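Long-range contacts in L-serine ammonia-lyase (Rhizomucor miehei CAU432, PDB 5C3U), which belongs to the pyridoxal-phosphate dependent enzyme family and holds pyridoxal-5'-phosphate in a pocket lined partly by the ends of central beta strands and the loops following them: residues Leu167-Pro178 / Leu301-Thr312; Ala204-Ala212 / Met225-Ile236. All blocks are in the same frame, centred on the assembly; numbering follows the deposited sequence.

Interaction 1: Leu167-Pro178 / Leu301-Thr312. With PLP (pyridoxal-5'-phosphate), chain B.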
loop_
_atom_site.group_PDB
_atom_site.type_symbol
_atom_site.label_atom_id
_atom_site.label_comp_id
_atom_site.label_asym_id
_atom_site.label_seq_id
_atom_site.Cartn_x
_atom_site.Cartn_y
_atom_site.Cartn_z
ATOM N N LEU A 167 7.378 12.449 14.756
ATOM C CA LEU A 167 6.357 12.948 15.677
ATOM C C LEU A 167 6.901 13.191 17.085
ATOM O O LEU A 167 6.124 13.337 18.039
ATOM C CB LEU A 167 5.172 11.985 15.753
ATOM C CG LEU A 167 4.304 11.864 14.497
ATOM C CD1 LEU A 167 3.338 10.704 14.682
ATOM C CD2 LEU A 167 3.564 13.171 14.230
ATOM N N ASN A 168 8.230 13.209 17.206
ATOM C CA ASN A 168 8.902 13.532 18.476
ATOM C C ASN A 168 8.474 12.610 19.613
ATOM O O ASN A 168 8.269 13.052 20.741
ATOM C CB ASN A 168 8.650 15.001 18.854
ATOM C CG ASN A 168 9.056 15.970 17.755
ATOM O OD1 ASN A 168 10.222 16.044 17.381
ATOM N ND2 ASN A 168 8.089 16.726 17.238
ATOM N N ASP A 169 8.338 11.322 19.297
ATOM C CA ASP A 169 7.913 10.294 20.256
ATOM C C ASP A 169 6.514 10.502 20.875
ATOM O O ASP A 169 6.164 9.838 21.848
ATOM C CB ASP A 169 8.994 10.090 21.335
ATOM C CG ASP A 169 8.825 8.790 22.116
ATOM O OD1 ASP A 169 8.053 7.903 21.674
ATOM O OD2 ASP A 169 9.467 8.656 23.186
ATOM N N ASN A 170 5.710 11.392 20.293
ATOM C CA ASN A 170 4.308 11.549 20.700
ATOM C C ASN A 170 3.435 10.588 19.907
ATOM O O ASN A 170 3.257 10.789 18.708
ATOM C CB ASN A 170 3.789 12.971 20.441
ATOM C CG ASN A 170 4.518 14.028 21.245
ATOM O OD1 ASN A 170 5.081 14.969 20.682
ATOM N ND2 ASN A 170 4.501 13.890 22.563
ATOM N N PRO A 171 2.876 9.560 20.568
ATOM C CA PRO A 171 1.967 8.633 19.886
ATOM C C PRO A 171 0.743 9.348 19.310
ATOM O O PRO A 171 0.097 10.137 20.021
ATOM C CB PRO A 171 1.543 7.661 21.003
ATOM C CG PRO A 171 1.839 8.386 22.284
ATOM C CD PRO A 171 3.064 9.195 21.984
ATOM N N PRO A 172 0.409 9.076 18.033
ATOM C CA PRO A 172 -0.757 9.762 17.500
ATOM C C PRO A 172 -2.031 9.090 17.969
ATOM O O PRO A 172 -1.986 7.973 18.486
ATOM C CB PRO A 172 -0.593 9.617 15.986
ATOM C CG PRO A 172 0.184 8.366 15.803
ATOM C CD PRO A 172 1.062 8.210 17.029
ATOM N N ALA A 173 -3.151 9.784 17.791
ATOM C CA ALA A 173 -4.468 9.267 18.117
ATOM C C ALA A 173 -4.859 8.115 17.197
ATOM O O ALA A 173 -5.656 7.266 17.570
ATOM C CB ALA A 173 -5.494 10.377 18.004
ATOM N N ALA A 174 -4.333 8.111 15.979
ATOM C CA ALA A 174 -4.612 7.019 15.041
ATOM C C ALA A 174 -3.656 7.077 13.866
ATOM O O ALA A 174 -3.105 8.142 13.538
ATOM C CB ALA A 174 -6.040 7.095 14.525
ATOM N N ILE A 175 -3.470 5.915 13.248
ATOM C CA ILE A 175 -2.770 5.787 11.969
ATOM C C ILE A 175 -3.756 5.154 11.005
ATOM O O ILE A 175 -4.330 4.124 11.315
ATOM C CB ILE A 175 -1.496 4.922 12.102
ATOM C CG1 ILE A 175 -0.505 5.630 13.038
ATOM C CG2 ILE A 175 -0.857 4.685 10.724
ATOM C CD1 ILE A 175 0.715 4.805 13.393
ATOM N N ILE A 176 -3.984 5.806 9.860
ATOM C CA ILE A 176 -4.928 5.319 8.865
ATOM C C ILE A 176 -4.143 4.627 7.766
ATOM O O ILE A 176 -3.261 5.241 7.155
ATOM C CB ILE A 176 -5.777 6.453 8.252
ATOM C CG1 ILE A 176 -6.430 7.301 9.359
ATOM C CG2 ILE A 176 -6.804 5.877 7.279
ATOM C CD1 ILE A 176 -7.214 8.488 8.831
ATOM N N CYS A 177 -4.478 3.356 7.529
ATOM C CA CYS A 177 -3.634 2.463 6.731
ATOM C C CYS A 177 -4.510 1.700 5.713
ATOM O O CYS A 177 -5.386 0.927 6.101
ATOM C CB CYS A 177 -2.884 1.496 7.645
ATOM S SG CYS A 177 -1.842 0.276 6.808
ATOM N N PRO A 178 -4.275 1.912 4.419
ATOM C CA PRO A 178 -5.004 1.128 3.396
ATOM C C PRO A 178 -4.640 -0.354 3.497
ATOM O O PRO A 178 -3.477 -0.666 3.800
ATOM C CB PRO A 178 -4.492 1.694 2.050
ATOM C CG PRO A 178 -3.391 2.615 2.394
ATOM C CD PRO A 178 -3.232 2.788 3.856
ATOM N N LEU A 301 -11.323 13.059 19.086
ATOM C CA LEU A 301 -10.352 13.915 18.392
ATOM C C LEU A 301 -10.492 15.389 18.784
ATOM O O LEU A 301 -11.609 15.906 18.913
ATOM C CB LEU A 301 -10.450 13.753 16.875
ATOM C CG LEU A 301 -9.961 12.432 16.265
ATOM C CD1 LEU A 301 -10.113 12.485 14.748
ATOM C CD2 LEU A 301 -8.519 12.115 16.657
ATOM N N SER A 302 -9.350 16.039 18.992
ATOM C CA SER A 302 -9.296 17.454 19.360
ATOM C C SER A 302 -8.028 18.085 18.763
ATOM O O SER A 302 -7.146 17.358 18.311
ATOM C CB SER A 302 -9.312 17.593 20.881
ATOM O OG SER A 302 -8.026 17.357 21.425
ATOM N N PRO A 303 -7.927 19.437 18.756
ATOM C CA PRO A 303 -6.728 20.088 18.207
ATOM C C PRO A 303 -5.455 19.749 18.980
ATOM O O PRO A 303 -4.363 20.074 18.531
ATOM C CB PRO A 303 -7.055 21.587 18.338
ATOM C CG PRO A 303 -8.543 21.644 18.313
ATOM C CD PRO A 303 -8.962 20.432 19.105
ATOM N N ALA A 304 -5.605 19.080 20.118
ATOM C CA ALA A 304 -4.473 18.594 20.908
ATOM C C ALA A 304 -3.998 17.209 20.447
ATOM O O ALA A 304 -3.031 16.666 20.985
ATOM C CB ALA A 304 -4.854 18.547 22.381
ATOM N N LYS A 305 -4.677 16.639 19.455
ATOM C CA LYS A 305 -4.377 15.271 19.020
ATOM C C LYS A 305 -3.937 15.203 17.563
ATOM O O LYS A 305 -4.230 16.109 16.778
ATOM C CB LYS A 305 -5.569 14.353 19.282
ATOM C CG LYS A 305 -5.776 14.079 20.765
ATOM C CD LYS A 305 -7.074 13.346 21.033
ATOM C CE LYS A 305 -7.144 12.900 22.485
ATOM N NZ LYS A 305 -8.523 12.473 22.860
ATOM N N ASP A 306 -3.221 14.128 17.227
ATOM C CA ASP A 306 -2.611 13.944 15.907
ATOM C C ASP A 306 -3.194 12.704 15.219
ATOM O O ASP A 306 -3.384 11.669 15.867
ATOM C CB ASP A 306 -1.095 13.747 16.052
ATOM C CG ASP A 306 -0.362 14.986 16.601
ATOM O OD1 ASP A 306 0.750 14.818 17.155
ATOM O OD2 ASP A 306 -0.866 16.124 16.475
ATOM N N VAL A 307 -3.510 12.826 13.926
ATOM C CA VAL A 307 -3.825 11.647 13.116
ATOM C C VAL A 307 -2.842 11.591 11.957
ATOM O O VAL A 307 -2.492 12.619 11.367
ATOM C CB VAL A 307 -5.299 11.593 12.634
ATOM C CG1 VAL A 307 -5.630 12.743 11.697
ATOM C CG2 VAL A 307 -5.599 10.256 11.960
ATOM N N VAL A 308 -2.355 10.379 11.666
ATOM C CA VAL A 308 -1.368 10.176 10.597
ATOM C C VAL A 308 -2.024 9.362 9.476
ATOM O O VAL A 308 -2.615 8.326 9.737
ATOM C CB VAL A 308 -0.119 9.397 11.092
ATOM C CG1 VAL A 308 0.810 9.055 9.926
ATOM C CG2 VAL A 308 0.655 10.191 12.136
ATOM N N VAL A 309 -1.943 9.848 8.242
ATOM C CA VAL A 309 -2.502 9.097 7.103
ATOM C C VAL A 309 -1.328 8.587 6.297
ATOM O O VAL A 309 -0.476 9.389 5.888
ATOM C CB VAL A 309 -3.393 9.991 6.211
ATOM C CG1 VAL A 309 -3.983 9.193 5.045
ATOM C CG2 VAL A 309 -4.489 10.638 7.041
ATOM N N LEU A 310 -1.279 7.271 6.047
ATOM C CA LEU A 310 -0.216 6.724 5.198
ATOM C C LEU A 310 -0.604 6.897 3.755
ATOM O O LEU A 310 -1.531 6.236 3.268
ATOM C CB LEU A 310 0.080 5.251 5.518
ATOM C CG LEU A 310 0.317 4.864 6.976
ATOM C CD1 LEU A 310 0.644 3.373 7.061
ATOM C CD2 LEU A 310 1.425 5.695 7.622
ATOM N N VAL A 311 0.090 7.807 3.072
ATOM C CA VAL A 311 -0.242 8.119 1.704
ATOM C C VAL A 311 0.636 7.241 0.835
ATOM O O VAL A 311 1.803 7.552 0.564
ATOM C CB VAL A 311 -0.051 9.611 1.382
ATOM C CG1 VAL A 311 -0.315 9.874 -0.112
ATOM C CG2 VAL A 311 -0.987 10.444 2.249
ATOM N N THR A 312 0.060 6.119 0.427
ATOM C CA THR A 312 0.861 5.016 -0.098
ATOM C C THR A 312 1.407 5.234 -1.506
ATOM O O THR A 312 2.337 4.535 -1.912
ATOM C CB THR A 312 0.135 3.674 0.045
ATOM O OG1 THR A 312 -1.198 3.791 -0.488
ATOM C CG2 THR A 312 0.070 3.305 1.515
HETATM N N1 PLP B . -1.633 1.255 -1.343
HETATM C C2 PLP B . -0.786 1.093 -2.376
HETATM C C2A PLP B . -0.602 2.155 -3.432
HETATM C C3 PLP B . -0.032 -0.158 -2.484
HETATM O O3 PLP B . 0.841 -0.350 -3.522
HETATM C C4 PLP B . -0.234 -1.160 -1.416
HETATM C C4A PLP B . 0.523 -2.421 -1.456
HETATM C C5 PLP B . -1.197 -0.875 -0.321
HETATM C C6 PLP B . -1.852 0.360 -0.353
HETATM C C5A PLP B . -1.467 -1.868 0.811
HETATM O O4P PLP B . -1.117 -3.172 0.365
HETATM P P PLP B . -1.039 -4.538 1.232
HETATM O O1P PLP B . 0.315 -4.624 1.845
HETATM O O2P PLP B . -2.201 -4.555 2.242
HETATM O O3P PLP B . -1.268 -5.507 0.126
#
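Pro-178 and Thr-312 meet tip to tip just past the last paired residues of two parallel strands, with Pro-178 CG 3.6 Å from Thr-312 CG2, and both reach pyridoxal-5'-phosphate. The threonine hydroxyl sits between its backbone N and carbonyl carbon (chi1 50°), turning the methyl to the proline, while OG1 lies 2.7 Å from N1 of the pyridine ring. Behind this end the strands run nearly parallel, 18° apart. Ile-176 is gripped twice: its N donates to Val-308 O at 2.9 Å, and its O accepts from Leu-310 N at 3.0 Å. At the far end Ala-173 N reaches Asp-306 O at 2.7 Å, a more bent bond (142°). One face carries Ile-175, whose CG2 touches Leu-310 CG as the two side chains cross at a slant, and Val-308, whose CG2 meets Leu-167 CD1 tip to tip at 3.7 Å; helix 183-194 covers Ile-175 and Leu-310. On the other face Ile-176 and Val-309 lie side by side, CD1 to CG2 3.9 Å, against helix 280-290. Helices on both faces of a largely parallel sheet, with the ligand at the carboxyl ends of its strands, are characteristic of an open alpha/beta fold.

Interaction 2: Ala204-Ala212 / Met225-Ile236. With PLP (pyridoxal-5'-phosphate), chain B.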
loop_
_atom_site.group_PDB
_atom_site.type_symbol
_atom_site.label_atom_id
_atom_site.label_comp_id
_atom_site.label_asym_id
_atom_site.label_seq_id
_atom_site.Cartn_x
_atom_site.Cartn_y
_atom_site.Cartn_z
ATOM N N ALA A 204 -7.855 0.422 9.535
ATOM C CA ALA A 204 -7.512 -0.404 8.379
ATOM C C ALA A 204 -8.578 -0.185 7.322
ATOM O O ALA A 204 -9.683 -0.678 7.459
ATOM C CB ALA A 204 -7.450 -1.879 8.775
ATOM N N VAL A 205 -8.239 0.517 6.234
ATOM C CA VAL A 205 -9.257 0.936 5.275
ATOM C C VAL A 205 -9.227 0.111 3.982
ATOM O O VAL A 205 -8.174 -0.131 3.422
ATOM C CB VAL A 205 -9.183 2.458 4.972
ATOM C CG1 VAL A 205 -7.778 2.869 4.548
ATOM C CG2 VAL A 205 -10.203 2.850 3.906
ATOM N N GLU A 206 -10.405 -0.296 3.523
ATOM C CA GLU A 206 -10.592 -1.025 2.274
ATOM C C GLU A 206 -11.738 -0.334 1.535
ATOM O O GLU A 206 -12.366 0.581 2.075
ATOM C CB GLU A 206 -10.990 -2.494 2.574
ATOM C CG GLU A 206 -9.855 -3.386 3.080
ATOM C CD GLU A 206 -10.321 -4.788 3.478
ATOM O OE1 GLU A 206 -11.232 -4.897 4.340
ATOM O OE2 GLU A 206 -9.776 -5.781 2.930
ATOM N N THR A 207 -11.997 -0.750 0.304
ATOM C CA THR A 207 -13.199 -0.299 -0.397
ATOM C C THR A 207 -14.198 -1.431 -0.367
ATOM O O THR A 207 -13.799 -2.589 -0.254
ATOM C CB THR A 207 -12.952 0.092 -1.873
ATOM O OG1 THR A 207 -12.514 -1.055 -2.612
ATOM C CG2 THR A 207 -11.947 1.257 -1.983
ATOM N N HIS A 208 -15.486 -1.108 -0.510
ATOM C CA HIS A 208 -16.535 -2.129 -0.412
ATOM C C HIS A 208 -16.363 -3.223 -1.434
ATOM O O HIS A 208 -16.707 -4.371 -1.176
ATOM C CB HIS A 208 -17.917 -1.500 -0.554
ATOM C CG HIS A 208 -18.244 -0.514 0.534
ATOM N ND1 HIS A 208 -18.655 0.740 0.279
ATOM C CD2 HIS A 208 -18.227 -0.647 1.917
ATOM C CE1 HIS A 208 -18.862 1.391 1.443
ATOM N NE2 HIS A 208 -18.593 0.545 2.442
ATOM N N GLY A 209 -15.809 -2.877 -2.595
ATOM C CA GLY A 209 -15.607 -3.825 -3.696
ATOM C C GLY A 209 -14.644 -4.960 -3.407
ATOM O O GLY A 209 -14.687 -5.979 -4.073
ATOM N N SER A 210 -13.774 -4.803 -2.408
ATOM C CA SER A 210 -12.842 -5.878 -2.030
ATOM C C SER A 210 -12.452 -5.761 -0.548
ATOM O O SER A 210 -11.446 -5.142 -0.191
ATOM C CB SER A 210 -11.588 -5.855 -2.935
ATOM O OG SER A 210 -10.799 -7.022 -2.749
ATOM N N ASN A 211 -13.272 -6.334 0.331
ATOM C CA ASN A 211 -13.116 -6.053 1.747
ATOM C C ASN A 211 -12.739 -7.291 2.569
ATOM O O ASN A 211 -13.281 -7.523 3.664
ATOM C CB ASN A 211 -14.394 -5.367 2.277
ATOM C CG ASN A 211 -15.569 -6.328 2.439
ATOM O OD1 ASN A 211 -15.739 -7.280 1.665
ATOM N ND2 ASN A 211 -16.400 -6.064 3.440
ATOM N N ALA A 212 -11.793 -8.089 2.049
ATOM C CA ALA A 212 -11.463 -9.376 2.697
ATOM C C ALA A 212 -11.008 -9.228 4.148
ATOM O O ALA A 212 -11.360 -10.058 4.998
ATOM C CB ALA A 212 -10.433 -10.161 1.885
ATOM N N MET A 225 -12.415 -14.482 -1.613
ATOM C CA MET A 225 -13.270 -13.743 -2.541
ATOM C C MET A 225 -12.731 -13.879 -3.950
ATOM O O MET A 225 -11.528 -13.702 -4.164
ATOM C CB MET A 225 -13.285 -12.253 -2.192
ATOM C CG MET A 225 -14.057 -11.911 -0.945
ATOM S SD MET A 225 -13.962 -10.161 -0.540
ATOM C CE MET A 225 -14.778 -10.291 1.053
ATOM N N GLU A 226 -13.612 -14.174 -4.902
ATOM C CA GLU A 226 -13.212 -14.205 -6.319
ATOM C C GLU A 226 -13.997 -13.200 -7.166
ATOM O O GLU A 226 -15.195 -13.022 -6.970
ATOM C CB GLU A 226 -13.425 -15.603 -6.923
ATOM C CG GLU A 226 -12.885 -16.784 -6.131
ATOM C CD GLU A 226 -13.691 -18.056 -6.384
ATOM O OE1 GLU A 226 -14.052 -18.749 -5.406
ATOM O OE2 GLU A 226 -13.994 -18.370 -7.559
ATOM N N LYS A 227 -13.316 -12.595 -8.150
ATOM C CA LYS A 227 -13.909 -11.755 -9.210
ATOM C C LYS A 227 -14.140 -10.312 -8.781
ATOM O O LYS A 227 -14.733 -9.534 -9.518
ATOM C CB LYS A 227 -15.190 -12.361 -9.855
ATOM C CG LYS A 227 -15.029 -13.782 -10.415
ATOM C CD LYS A 227 -13.997 -13.853 -11.538
ATOM C CE LYS A 227 -13.948 -15.240 -12.180
ATOM N NZ LYS A 227 -13.285 -16.299 -11.356
ATOM N N ASN A 228 -13.641 -9.964 -7.596
ATOM C CA ASN A 228 -13.809 -8.624 -7.060
ATOM C C ASN A 228 -13.115 -7.611 -7.945
ATOM O O ASN A 228 -12.108 -7.916 -8.590
ATOM C CB ASN A 228 -13.244 -8.537 -5.651
ATOM C CG ASN A 228 -13.944 -9.475 -4.693
ATOM O OD1 ASN A 228 -13.816 -10.701 -4.803
ATOM N ND2 ASN A 228 -14.701 -8.910 -3.754
ATOM N N ASN A 229 -13.677 -6.414 -8.002
ATOM C CA ASN A 229 -13.006 -5.324 -8.684
ATOM C C ASN A 229 -13.318 -4.033 -7.911
ATOM O O ASN A 229 -14.223 -4.010 -7.058
ATOM C CB ASN A 229 -13.419 -5.268 -10.155
ATOM C CG ASN A 229 -12.367 -4.587 -11.031
ATOM O OD1 ASN A 229 -11.329 -4.144 -10.538
ATOM N ND2 ASN A 229 -12.637 -4.501 -12.328
ATOM N N THR A 230 -12.505 -3.008 -8.131
ATOM C CA THR A 230 -12.629 -1.723 -7.457
ATOM C C THR A 230 -11.596 -0.857 -8.162
ATOM O O THR A 230 -10.618 -1.385 -8.688
ATOM C CB THR A 230 -12.389 -1.801 -5.915
ATOM O OG1 THR A 230 -12.084 -0.511 -5.371
ATOM C CG2 THR A 230 -11.218 -2.724 -5.548
ATOM N N ILE A 231 -11.832 0.451 -8.198
ATOM C CA ILE A 231 -10.828 1.390 -8.716
ATOM C C ILE A 231 -9.528 1.338 -7.895
ATOM O O ILE A 231 -8.455 1.726 -8.384
ATOM C CB ILE A 231 -11.385 2.846 -8.854
ATOM C CG1 ILE A 231 -11.656 3.492 -7.500
ATOM C CG2 ILE A 231 -12.634 2.875 -9.735
ATOM C CD1 ILE A 231 -12.045 4.959 -7.603
ATOM N N ALA A 232 -9.608 0.838 -6.665
ATOM C CA ALA A 232 -8.436 0.765 -5.805
ATOM C C ALA A 232 -7.690 -0.543 -6.115
ATOM O O ALA A 232 -7.764 -1.519 -5.386
ATOM C CB ALA A 232 -8.826 0.865 -4.331
ATOM N N THR A 233 -6.941 -0.529 -7.214
ATOM C CA THR A 233 -6.373 -1.764 -7.767
ATOM C C THR A 233 -5.463 -2.484 -6.779
ATOM O O THR A 233 -5.501 -3.719 -6.714
ATOM C CB THR A 233 -5.529 -1.432 -9.024
ATOM O OG1 THR A 233 -6.328 -0.652 -9.920
ATOM C CG2 THR A 233 -5.026 -2.716 -9.720
ATOM N N SER A 234 -4.672 -1.731 -6.002
ATOM C CA SER A 234 -3.697 -2.353 -5.116
ATOM C C SER A 234 -4.338 -2.936 -3.863
ATOM O O SER A 234 -3.683 -3.637 -3.112
ATOM C CB SER A 234 -2.560 -1.414 -4.752
ATOM O OG SER A 234 -1.892 -1.034 -5.941
ATOM N N LEU A 235 -5.618 -2.664 -3.679
ATOM C CA LEU A 235 -6.352 -3.198 -2.515
ATOM C C LEU A 235 -7.136 -4.455 -2.833
ATOM O O LEU A 235 -7.718 -5.070 -1.922
ATOM C CB LEU A 235 -7.273 -2.123 -1.892
ATOM C CG LEU A 235 -6.621 -0.798 -1.439
ATOM C CD1 LEU A 235 -7.561 0.063 -0.600
ATOM C CD2 LEU A 235 -5.266 -0.980 -0.723
ATOM N N ILE A 236 -7.161 -4.860 -4.098
ATOM C CA ILE A 236 -7.796 -6.126 -4.474
ATOM C C ILE A 236 -6.960 -7.304 -3.935
ATOM O O ILE A 236 -5.764 -7.395 -4.192
ATOM C CB ILE A 236 -7.960 -6.245 -6.003
ATOM C CG1 ILE A 236 -8.817 -5.090 -6.537
ATOM C CG2 ILE A 236 -8.526 -7.609 -6.404
ATOM C CD1 ILE A 236 -8.815 -4.942 -8.048
HETATM N N1 PLP B . -1.633 1.255 -1.343
HETATM C C2 PLP B . -0.786 1.093 -2.376
HETATM C C2A PLP B . -0.602 2.155 -3.432
HETATM C C3 PLP B . -0.032 -0.158 -2.484
HETATM O O3 PLP B . 0.841 -0.350 -3.522
HETATM C C4 PLP B . -0.234 -1.160 -1.416
HETATM C C4A PLP B . 0.523 -2.421 -1.456
HETATM C C5 PLP B . -1.197 -0.875 -0.321
HETATM C C6 PLP B . -1.852 0.360 -0.353
HETATM C C5A PLP B . -1.467 -1.868 0.811
HETATM O O4P PLP B . -1.117 -3.172 0.365
HETATM P P PLP B . -1.039 -4.538 1.232
HETATM O O1P PLP B . 0.315 -4.624 1.845
HETATM O O2P PLP B . -2.201 -4.555 2.242
HETATM O O3P PLP B . -1.268 -5.507 0.126
HETATM O O HOH W 1 -16.043 -6.259 -6.464
#
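Thr-207 and Thr-230 form the tight centre of this contact, where the end of strand 202-207 and its turn meet the loop 225-236. Thr-207 OG1 donates to Thr-230 OG1 at 2.8 Å, and Thr-207 CG2 rests against Ala-232 CB. With its hydroxyl opposite the backbone N (chi1 161°), Thr-230 also accepts from Ala-232 N at 3.1 Å, closing an ST turn, and is bonded to Asp-260. Three partners thus fix the rotation of this buried hydroxyl, and the same Asp-260 takes the N-H of Ile-231. Beside them Ser-210 OG lies 3.6 Å from Ile-236 CA and takes a weak hydrogen bond from Ser-237 N. Deeper in, Leu-235 straddles the contact: CD1 lies near Val-205 O, while CD2 is 3.7 Å from C6 of pyridoxal-5'-phosphate.

Toward solvent side-chain packing thins out, and polar bonds and a water take over. Gly-209 O is gripped by Asn-228 ND2 at 2.9 Å in a fairly straight bond (165°). The carbonyl oxygen lies in the amide plane of Asn-228, although the nitrogen is tilted 28° from the plane of the carbonyl. A water donates to the same oxygen and accepts from Asn-229 N at 2.8 Å, bridging the two backbones. At the start of the loop the extended Met-225 crosses Asn-211 at about a right angle, its CE 3.2 Å from Asn-211 OD1, and the same methyl also touches Ala-212 CA; Asn-211 ND2 is hydrogen-bonded to Gln-214.

Here, then, a type I turn, Thr-207 to Ser-210, leads from the strand into helix 212-219, and the returning loop, through its ST turn and an inverse gamma turn centred on Ala-232, brings Ser-234 and Leu-235 to the ligand. The loop, folded back on the strand end, forms part of the wall of the pyridoxal-5'-phosphate pocket.

In the fold
Both contacts reach the same sheet, since strand 174-178 of interaction 1 lies next to strand 202-207 of interaction 2, and Cys-177 O probably accepts a hydrogen bond from Val-205 N. Interaction 1 is buried core: backbone ladder and branched aliphatic side chains between helices. Interaction 2 is partly buried, and the two centres lie about 24 Å apart; hydroxyls, an amide and a water do more of the work there, in loop geometry without a regular ladder. Along the chain it is nested inside the loop that interaction 1 closes. The two converge at pyridoxal-5'-phosphate, where Pro-178 CB packs against Leu-235 CD2, joining the sheet's end to the pocket loop.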